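Aminoglycoside N(3)-acetyltransferase (Streptomyces griseus, PDB 7LAP) probably transfers an acetyl group to the 3-amino group of aminoglycoside antibiotics, as a resistance enzyme of the antibiotic N-acetyltransferase family. Local coordinates at residues R135-S140 with R220-I225; C79-A84 with P105-R110; Q209-E212 with R217-R220. All blocks are in the same frame, centred on the assembly; numbering follows the deposited sequence.

Overall arrangement
Three contacts meet in one corner of the subunit, their centres about 11 Å from one another, and together show how a two-stranded hairpin is fastened to loops that adjoin the larger mixed sheet and helix 94-103. Contact 3 lies within the hairpin, where strand 204-213 pairs with strand 216-225. Contact 1 sets a loop of the main sheet against the second strand and shares Arg220 with contact 3, while contact 2 joins two loops that flank helix 94-103. Polar links tie them together: Phe107 N lies 2.9 Å from Pro210 O, Ser140 O lies 3.0 Å from Cys79 N, and Asp138 OD1 lies 3.3 Å from Gln209 NE2.

Contact 1: residues R135-S140 with R220-I225; sequences RHPDVS and RTFRDI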
loop_
_atom_site.group_PDB
_atom_site.type_symbol
_atom_site.label_atom_id
_atom_site.label_comp_id
_atom_site.label_asym_id
_atom_site.label_seq_id
_atom_site.Cartn_x
_atom_site.Cartn_y
_atom_site.Cartn_z
ATOM N N ARG B 135 11.367 -14.858 4.881
ATOM C CA ARG B 135 10.997 -15.628 3.707
ATOM C C ARG B 135 9.660 -16.327 3.854
ATOM O O ARG B 135 9.182 -16.935 2.882
ATOM C CB ARG B 135 12.101 -16.655 3.399
ATOM C CG ARG B 135 12.215 -17.713 4.464
ATOM C CD ARG B 135 13.369 -18.724 4.227
ATOM N NE ARG B 135 13.277 -19.825 5.179
ATOM C CZ ARG B 135 13.954 -20.973 5.097
ATOM N NH1 ARG B 135 14.809 -21.191 4.095
ATOM N NH2 ARG B 135 13.762 -21.913 6.020
ATOM N N HIS B 136 9.031 -16.256 5.025
ATOM C CA HIS B 136 7.850 -17.081 5.239
ATOM C C HIS B 136 6.655 -16.519 4.473
ATOM O O HIS B 136 6.398 -15.323 4.552
ATOM C CB HIS B 136 7.496 -17.163 6.722
ATOM C CG HIS B 136 6.722 -18.395 7.054
ATOM N ND1 HIS B 136 5.359 -18.498 6.850
ATOM C CD2 HIS B 136 7.135 -19.609 7.483
ATOM C CE1 HIS B 136 4.967 -19.719 7.171
ATOM N NE2 HIS B 136 6.023 -20.409 7.567
ATOM N N PRO B 137 5.891 -17.360 3.758
ATOM C CA PRO B 137 4.756 -16.845 2.967
ATOM C C PRO B 137 3.552 -16.493 3.783
ATOM O O PRO B 137 2.713 -15.724 3.304
ATOM C CB PRO B 137 4.404 -18.015 2.038
ATOM C CG PRO B 137 4.871 -19.265 2.824
ATOM C CD PRO B 137 6.150 -18.795 3.509
ATOM N N ASP B 138 3.404 -17.050 4.975
ATOM C CA ASP B 138 2.236 -16.743 5.772
ATOM C C ASP B 138 2.485 -15.701 6.858
ATOM O O ASP B 138 1.610 -14.865 7.108
ATOM C CB ASP B 138 1.693 -18.016 6.406
ATOM C CG ASP B 138 0.315 -17.813 6.952
ATOM O OD1 ASP B 138 -0.565 -17.405 6.174
ATOM O OD2 ASP B 138 0.105 -18.050 8.148
ATOM N N VAL B 139 3.644 -15.715 7.524
ATOM C CA VAL B 139 3.839 -14.842 8.678
ATOM C C VAL B 139 5.188 -14.140 8.610
ATOM O O VAL B 139 5.859 -13.971 9.637
ATOM C CB VAL B 139 3.686 -15.621 9.997
ATOM C CG1 VAL B 139 2.210 -16.027 10.197
ATOM C CG2 VAL B 139 4.625 -16.859 10.028
ATOM N N SER B 140 5.563 -13.687 7.412
ATOM C CA SER B 140 6.822 -12.980 7.237
ATOM C C SER B 140 6.866 -11.741 8.125
ATOM O O SER B 140 5.849 -11.129 8.431
ATOM C CB SER B 140 7.040 -12.569 5.782
ATOM O OG SER B 140 5.998 -11.702 5.337
ATOM N N ARG B 220 4.359 -25.885 -0.944
ATOM C CA ARG B 220 4.881 -26.474 0.279
ATOM C C ARG B 220 3.751 -26.554 1.291
ATOM O O ARG B 220 2.882 -25.681 1.327
ATOM C CB ARG B 220 6.059 -25.658 0.863
ATOM C CG ARG B 220 6.830 -26.400 1.930
ATOM C CD ARG B 220 8.102 -25.699 2.393
ATOM N NE ARG B 220 8.829 -26.520 3.371
ATOM C CZ ARG B 220 8.381 -26.869 4.585
ATOM N NH1 ARG B 220 7.203 -26.435 5.045
ATOM N NH2 ARG B 220 9.138 -27.638 5.369
ATOM N N THR B 221 3.761 -27.601 2.101
ATOM C CA THR B 221 2.827 -27.745 3.211
ATOM C C THR B 221 3.478 -27.200 4.474
ATOM O O THR B 221 4.658 -27.460 4.734
ATOM C CB THR B 221 2.439 -29.218 3.401
ATOM O OG1 THR B 221 1.663 -29.650 2.281
ATOM C CG2 THR B 221 1.631 -29.406 4.664
ATOM N N PHE B 222 2.713 -26.440 5.248
ATOM C CA PHE B 222 3.198 -25.756 6.434
ATOM C C PHE B 222 2.379 -26.167 7.641
ATOM O O PHE B 222 1.160 -26.354 7.545
ATOM C CB PHE B 222 3.106 -24.228 6.283
ATOM C CG PHE B 222 3.946 -23.692 5.178
ATOM C CD1 PHE B 222 3.442 -23.624 3.884
ATOM C CD2 PHE B 222 5.265 -23.308 5.416
ATOM C CE1 PHE B 222 4.223 -23.141 2.843
ATOM C CE2 PHE B 222 6.056 -22.818 4.381
ATOM C CZ PHE B 222 5.536 -22.735 3.085
ATOM N N ARG B 223 3.051 -26.272 8.781
ATOM C CA ARG B 223 2.390 -26.505 10.054
ATOM C C ARG B 223 2.713 -25.353 10.985
ATOM O O ARG B 223 3.858 -24.901 11.032
ATOM C CB ARG B 223 2.838 -27.828 10.677
ATOM C CG ARG B 223 2.174 -28.106 12.008
ATOM C CD ARG B 223 2.656 -29.405 12.574
ATOM N NE ARG B 223 2.524 -29.473 14.028
ATOM C CZ ARG B 223 1.487 -30.016 14.662
ATOM N NH1 ARG B 223 0.467 -30.535 13.976
ATOM N NH2 ARG B 223 1.477 -30.050 15.989
ATOM N N ASP B 224 1.709 -24.899 11.735
ATOM C CA ASP B 224 1.832 -23.757 12.635
ATOM C C ASP B 224 0.797 -23.941 13.739
ATOM O O ASP B 224 -0.095 -24.783 13.637
ATOM C CB ASP B 224 1.627 -22.429 11.867
ATOM C CG ASP B 224 1.961 -21.169 12.706
ATOM O OD1 ASP B 224 2.674 -21.279 13.733
ATOM O OD2 ASP B 224 1.540 -20.057 12.314
ATOM N N ILE B 225 0.925 -23.163 14.819
ATOM C CA ILE B 225 -0.233 -23.011 15.704
ATOM C C ILE B 225 -1.313 -22.204 14.983
ATOM O O ILE B 225 -1.057 -21.482 14.014
ATOM C CB ILE B 225 0.143 -22.351 17.040
ATOM C CG1 ILE B 225 0.848 -21.022 16.773
ATOM C CG2 ILE B 225 1.015 -23.263 17.873
ATOM C CD1 ILE B 225 0.319 -19.851 17.614
HETATM O O HOH W 1 1.742 -19.718 9.597
#
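Pro137 and Phe222 approach from opposite directions, and the proline ring carries the tightest touch of this buried contact: its CG lies 3.5 Å from Phe222 CZ, at the far end of the phenyl ring, with the proline CD close behind. Beside it, His136 slides past the same phenyl group, NE2 standing 3.7 Å from Phe222 CD2. The two aromatic planes are inclined at 60° with centroids 5.1 Å apart. Phe222 reaches both partners because its CG stands anti to its own carbonyl carbon (chi1 -62°).

The next shell fixes the imidazole. Its ND1 accepts the backbone N-H of Asp138 at 3.1 Å, tilted 20° from the ring plane, and a weak bond from Val139 N, while NE2 is hydrogen-bonded to the carbonyl O of Trp157; with ND1 accepting and NE2 facing an acceptor, both ends fix the flip of the ring. Val139 CG2 and Pro137 CD flank the imidazole on opposite faces, each toward the rim. Farther along, between loop and strand, a water links two carboxylates, lying 2.7 Å from Asp138 OD2 and at a similar distance from Asp224 OD2; it may lessen the repulsion expected between the two acids. Asp138 OD2 also bonds Tyr87 OH, and Asp224 OD1 bonds His161.

The loop 135-140 connects strands 132-133 and 141-145 at one side of the main mixed sheet. Through Pro137 and His136 it leans on strand 216-225, while its side chains also touch Tyr207 and Gln209 of the partner strand 204-213.

Contact 2: residues C79-A84 with P105-R110; sequences CGWNDA and PAFDPR
Trp81 and Phe107 illustrate how aromatic packing can join two irregular loops. Their rings form a T-shaped (edge-to-face) pair: the edge of Phe107 is presented to the face of Trp81, with CD1 of the phenyl 3.7 Å from CD2 of the indole. The planes stand at 64°, and the phenyl centroid is 5.3 Å from that of the five-membered ring. A CH-pi contact extends this over the rest of the indole, Phe107 CB lying 3.9 Å from the centroid of the six-membered ring and 19° off its normal. The indole gets there because Trp81 CG stands anti to the backbone N (chi1 -178°), which carries the ring across to the other loop.

Backbone atoms meet the far rim of the indole. Pro105 O lies in the ring plane at the edge, 3.4 Å from Trp81 CH2, and Phe107 N is 3.5 Å from the same carbon. Ala84 CA and Asp83 C lie against the face opposite Phe107, toward its rim.

Hydrogen bonding here is local or reaches beyond the pair. Arg110 N donates to Asp108 OD1 at 3.1 Å, and Asp83 OD2 forms a salt bridge with Arg120 of the second subunit.

The tryptophan is thus clasped between its own type I beta turn, Trp81 to Ala84, and the opposing loop, which turns at Asp108 in an Asx turn.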
loop_
_atom_site.group_PDB
_atom_site.type_symbol
_atom_site.label_atom_id
_atom_site.label_comp_id
_atom_site.label_asym_id
_atom_site.label_seq_id
_atom_site.Cartn_x
_atom_site.Cartn_y
_atom_site.Cartn_z
ATOM N N CYS B 79 4.534 -8.437 8.669
ATOM C CA CYS B 79 4.019 -8.205 7.305
ATOM C C CYS B 79 2.957 -9.212 6.870
ATOM O O CYS B 79 1.824 -8.839 6.501
ATOM C CB CYS B 79 5.185 -8.260 6.287
ATOM S SG CYS B 79 6.279 -6.880 6.396
ATOM N N GLY B 80 3.289 -10.501 6.849
ATOM C CA GLY B 80 2.390 -11.461 6.203
ATOM C C GLY B 80 2.298 -11.198 4.705
ATOM O O GLY B 80 3.090 -10.476 4.124
ATOM N N TRP B 81 1.285 -11.801 4.095
ATOM C CA TRP B 81 1.100 -11.782 2.638
ATOM C C TRP B 81 -0.375 -11.542 2.325
ATOM O O TRP B 81 -1.205 -12.424 2.576
ATOM C CB TRP B 81 1.563 -13.093 2.019
ATOM C CG TRP B 81 1.480 -13.182 0.536
ATOM C CD1 TRP B 81 1.323 -12.135 -0.363
ATOM C CD2 TRP B 81 1.513 -14.381 -0.244
ATOM N NE1 TRP B 81 1.250 -12.628 -1.642
ATOM C CE2 TRP B 81 1.376 -14.001 -1.600
ATOM C CE3 TRP B 81 1.688 -15.742 0.067
ATOM C CZ2 TRP B 81 1.406 -14.936 -2.647
ATOM C CZ3 TRP B 81 1.687 -16.677 -0.978
ATOM C CH2 TRP B 81 1.549 -16.269 -2.316
ATOM N N ASN B 82 -0.699 -10.355 1.785
ATOM C CA ASN B 82 -2.102 -10.002 1.563
ATOM C C ASN B 82 -2.774 -10.912 0.556
ATOM O O ASN B 82 -3.969 -11.189 0.670
ATOM C CB ASN B 82 -2.254 -8.562 1.077
ATOM C CG ASN B 82 -3.668 -8.064 1.242
ATOM O OD1 ASN B 82 -4.112 -7.815 2.361
ATOM N ND2 ASN B 82 -4.406 -7.971 0.141
ATOM N N ASP B 83 -2.049 -11.358 -0.454
ATOM C CA ASP B 83 -2.673 -12.072 -1.565
ATOM C C ASP B 83 -2.309 -13.553 -1.577
ATOM O O ASP B 83 -2.224 -14.165 -2.642
ATOM C CB ASP B 83 -2.280 -11.383 -2.864
ATOM C CG ASP B 83 -2.675 -9.913 -2.830
ATOM O OD1 ASP B 83 -3.870 -9.679 -2.670
ATOM O OD2 ASP B 83 -1.807 -9.016 -2.843
ATOM N N ALA B 84 -2.097 -14.135 -0.395
ATOM C CA ALA B 84 -1.875 -15.574 -0.288
ATOM C C ALA B 84 -3.141 -16.325 -0.675
ATOM O O ALA B 84 -4.237 -15.806 -0.513
ATOM C CB ALA B 84 -1.489 -15.935 1.142
ATOM N N PRO B 105 0.589 -17.187 -8.031
ATOM C CA PRO B 105 2.031 -16.937 -8.004
ATOM C C PRO B 105 2.647 -17.234 -6.639
ATOM O O PRO B 105 1.979 -17.215 -5.603
ATOM C CB PRO B 105 2.139 -15.448 -8.348
ATOM C CG PRO B 105 0.798 -14.862 -7.874
ATOM C CD PRO B 105 -0.209 -15.949 -8.110
ATOM N N ALA B 106 3.944 -17.528 -6.662
ATOM C CA ALA B 106 4.698 -17.763 -5.441
ATOM C C ALA B 106 4.824 -16.488 -4.618
ATOM O O ALA B 106 4.956 -15.384 -5.162
ATOM C CB ALA B 106 6.109 -18.248 -5.772
ATOM N N PHE B 107 4.862 -16.663 -3.293
ATOM C CA PHE B 107 5.310 -15.586 -2.420
ATOM C C PHE B 107 6.665 -15.057 -2.881
ATOM O O PHE B 107 7.547 -15.820 -3.292
ATOM C CB PHE B 107 5.380 -16.070 -0.968
ATOM C CG PHE B 107 5.897 -15.025 -0.002
ATOM C CD1 PHE B 107 5.086 -13.954 0.404
ATOM C CD2 PHE B 107 7.189 -15.094 0.494
ATOM C CE1 PHE B 107 5.560 -12.999 1.316
ATOM C CE2 PHE B 107 7.667 -14.131 1.393
ATOM C CZ PHE B 107 6.867 -13.084 1.795
ATOM N N ASP B 108 6.810 -13.735 -2.856
ATOM C CA ASP B 108 8.056 -13.055 -3.211
ATOM C C ASP B 108 8.378 -11.984 -2.169
ATOM O O ASP B 108 7.668 -10.958 -2.103
ATOM C CB ASP B 108 7.949 -12.432 -4.602
ATOM C CG ASP B 108 9.249 -11.786 -5.051
ATOM O OD1 ASP B 108 10.216 -11.800 -4.261
ATOM O OD2 ASP B 108 9.331 -11.298 -6.204
ATOM N N PRO B 109 9.448 -12.139 -1.387
ATOM C CA PRO B 109 9.709 -11.171 -0.306
ATOM C C PRO B 109 9.888 -9.750 -0.802
ATOM O O PRO B 109 9.622 -8.809 -0.032
ATOM C CB PRO B 109 10.993 -11.707 0.346
ATOM C CG PRO B 109 11.040 -13.156 -0.005
ATOM C CD PRO B 109 10.448 -13.228 -1.406
ATOM N N ARG B 110 10.339 -9.558 -2.058
ATOM C CA ARG B 110 10.555 -8.197 -2.547
ATOM C C ARG B 110 9.252 -7.494 -2.902
ATOM O O ARG B 110 9.115 -6.284 -2.665
ATOM C CB ARG B 110 11.485 -8.199 -3.771
ATOM C CG ARG B 110 11.663 -6.809 -4.461
ATOM C CD ARG B 110 12.611 -5.916 -3.642
ATOM N NE ARG B 110 12.895 -4.617 -4.255
ATOM C CZ ARG B 110 13.697 -3.694 -3.714
ATOM N NH1 ARG B 110 14.299 -3.930 -2.552
ATOM N NH2 ARG B 110 13.899 -2.530 -4.325
#

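Contact 3: residues Q209-E212 with R217-R220; sequences QPIE and RVWR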
loop_
_atom_site.group_PDB
_atom_site.type_symbol
_atom_site.label_atom_id
_atom_site.label_comp_id
_atom_site.label_asym_id
_atom_site.label_seq_id
_atom_site.Cartn_x
_atom_site.Cartn_y
_atom_site.Cartn_z
ATOM N N GLN B 209 1.094 -23.313 0.529
ATOM C CA GLN B 209 1.262 -22.004 -0.076
ATOM C C GLN B 209 2.418 -22.104 -1.050
ATOM O O GLN B 209 3.355 -22.880 -0.820
ATOM C CB GLN B 209 1.511 -20.918 0.981
ATOM C CG GLN B 209 0.202 -20.226 1.439
ATOM C CD GLN B 209 0.418 -19.287 2.588
ATOM O OE1 GLN B 209 1.545 -18.900 2.873
ATOM N NE2 GLN B 209 -0.659 -18.896 3.250
ATOM N N PRO B 210 2.356 -21.382 -2.165
ATOM C CA PRO B 210 3.430 -21.453 -3.156
ATOM C C PRO B 210 4.591 -20.558 -2.745
ATOM O O PRO B 210 4.409 -19.377 -2.422
ATOM C CB PRO B 210 2.759 -20.955 -4.439
ATOM C CG PRO B 210 1.678 -20.047 -3.954
ATOM C CD PRO B 210 1.208 -20.573 -2.628
ATOM N N ILE B 211 5.792 -21.137 -2.760
ATOM C CA ILE B 211 7.029 -20.401 -2.568
ATOM C C ILE B 211 7.949 -20.640 -3.769
ATOM O O ILE B 211 7.673 -21.443 -4.662
ATOM C CB ILE B 211 7.734 -20.768 -1.243
ATOM C CG1 ILE B 211 8.046 -22.259 -1.188
ATOM C CG2 ILE B 211 6.858 -20.389 -0.056
ATOM C CD1 ILE B 211 9.300 -22.619 -0.384
ATOM N N GLU B 212 9.033 -19.884 -3.785
ATOM C CA GLU B 212 10.024 -19.902 -4.845
ATOM C C GLU B 212 11.346 -20.353 -4.228
ATOM O O GLU B 212 11.913 -19.646 -3.384
ATOM C CB GLU B 212 10.126 -18.517 -5.476
ATOM C CG GLU B 212 11.356 -18.305 -6.308
ATOM C CD GLU B 212 11.113 -17.319 -7.423
ATOM O OE1 GLU B 212 9.958 -17.245 -7.910
ATOM O OE2 GLU B 212 12.077 -16.626 -7.817
ATOM N N ARG B 217 8.950 -22.131 -8.818
ATOM C CA ARG B 217 7.799 -22.088 -7.929
ATOM C C ARG B 217 7.395 -23.503 -7.552
ATOM O O ARG B 217 7.187 -24.349 -8.418
ATOM C CB ARG B 217 6.637 -21.348 -8.595
ATOM C CG ARG B 217 5.232 -21.711 -8.150
ATOM C CD ARG B 217 4.288 -21.124 -9.200
ATOM N NE ARG B 217 2.883 -21.071 -8.804
ATOM C CZ ARG B 217 2.048 -22.099 -8.889
ATOM N NH1 ARG B 217 2.492 -23.271 -9.333
ATOM N NH2 ARG B 217 0.777 -21.967 -8.514
ATOM N N VAL B 218 7.282 -23.751 -6.256
ATOM C CA VAL B 218 6.854 -25.037 -5.738
ATOM C C VAL B 218 5.874 -24.776 -4.611
ATOM O O VAL B 218 5.990 -23.789 -3.877
ATOM C CB VAL B 218 8.047 -25.886 -5.228
ATOM C CG1 VAL B 218 9.092 -26.075 -6.317
ATOM C CG2 VAL B 218 8.659 -25.222 -4.028
ATOM N N TRP B 219 4.896 -25.667 -4.485
ATOM C CA TRP B 219 4.014 -25.656 -3.328
ATOM C C TRP B 219 4.712 -26.324 -2.152
ATOM O O TRP B 219 5.580 -27.186 -2.328
ATOM C CB TRP B 219 2.695 -26.367 -3.648
ATOM C CG TRP B 219 1.830 -25.525 -4.522
ATOM C CD1 TRP B 219 1.946 -25.368 -5.871
ATOM C CD2 TRP B 219 0.777 -24.637 -4.102
ATOM N NE1 TRP B 219 1.017 -24.465 -6.318
ATOM C CE2 TRP B 219 0.284 -24.003 -5.254
ATOM C CE3 TRP B 219 0.194 -24.339 -2.868
ATOM C CZ2 TRP B 219 -0.778 -23.079 -5.213
ATOM C CZ3 TRP B 219 -0.849 -23.421 -2.822
ATOM C CH2 TRP B 219 -1.325 -22.802 -3.988
ATOM N N ARG B 220 4.359 -25.885 -0.944
ATOM C CA ARG B 220 4.881 -26.474 0.279
ATOM C C ARG B 220 3.751 -26.554 1.291
ATOM O O ARG B 220 2.882 -25.681 1.327
ATOM C CB ARG B 220 6.059 -25.658 0.863
ATOM C CG ARG B 220 6.830 -26.400 1.930
ATOM C CD ARG B 220 8.102 -25.699 2.393
ATOM N NE ARG B 220 8.829 -26.520 3.371
ATOM C CZ ARG B 220 8.381 -26.869 4.585
ATOM N NH1 ARG B 220 7.203 -26.435 5.045
ATOM N NH2 ARG B 220 9.138 -27.638 5.369
#
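Gln209 and Arg220 open the pairing of two antiparallel strands, and the backbone bonds set its register. Gln209 N donates to Arg220 O at 3.1 Å, answered by Arg220 N to Gln209 O. A second hydrogen-bonded pair follows at Ile211 and Val218, where Ile211 N reaches Val218 O at 2.9 Å and Val218 N reaches Ile211 O at 2.8 Å. The non-hydrogen-bonded pairs, Pro210 with Trp219 and Glu212 with Arg217, alternate with these. Proline fits such a position, since no N-H is asked of it across the hairpin. Weaker CA-H...O contacts add to the pairing, among them Arg217 CA to Ile211 O at 3.3 Å.

Apolar contact is richest on the face bearing Pro210 and Trp219. These two side chains lie side by side and point the same way, the proline ring over the indole: CD is 3.8 Å from the centroid of the six-membered ring and 21° off its normal, a CH-pi contact, and CB also lies over the same face. Trp219 CG stands anti to its carbonyl carbon (chi1 -74°), folding the indole across Pro210. On the other face, Ile211 CG1 meets Val218 CG2 more loosely, at 4.1 Å.

The polar ends find partners beyond the two strands. Trp219 NE1 and Arg217 NH2 both bond the carbonyl of Arg101, NH2 also that of His104, and Arg220 forms a salt bridge with Asp158.

Chemically, then, main-chain bonds and a proline-indole contact hold the two strands together, while the indole N-H and the guanidinium groups tie the hairpin to surrounding parts of the subunit.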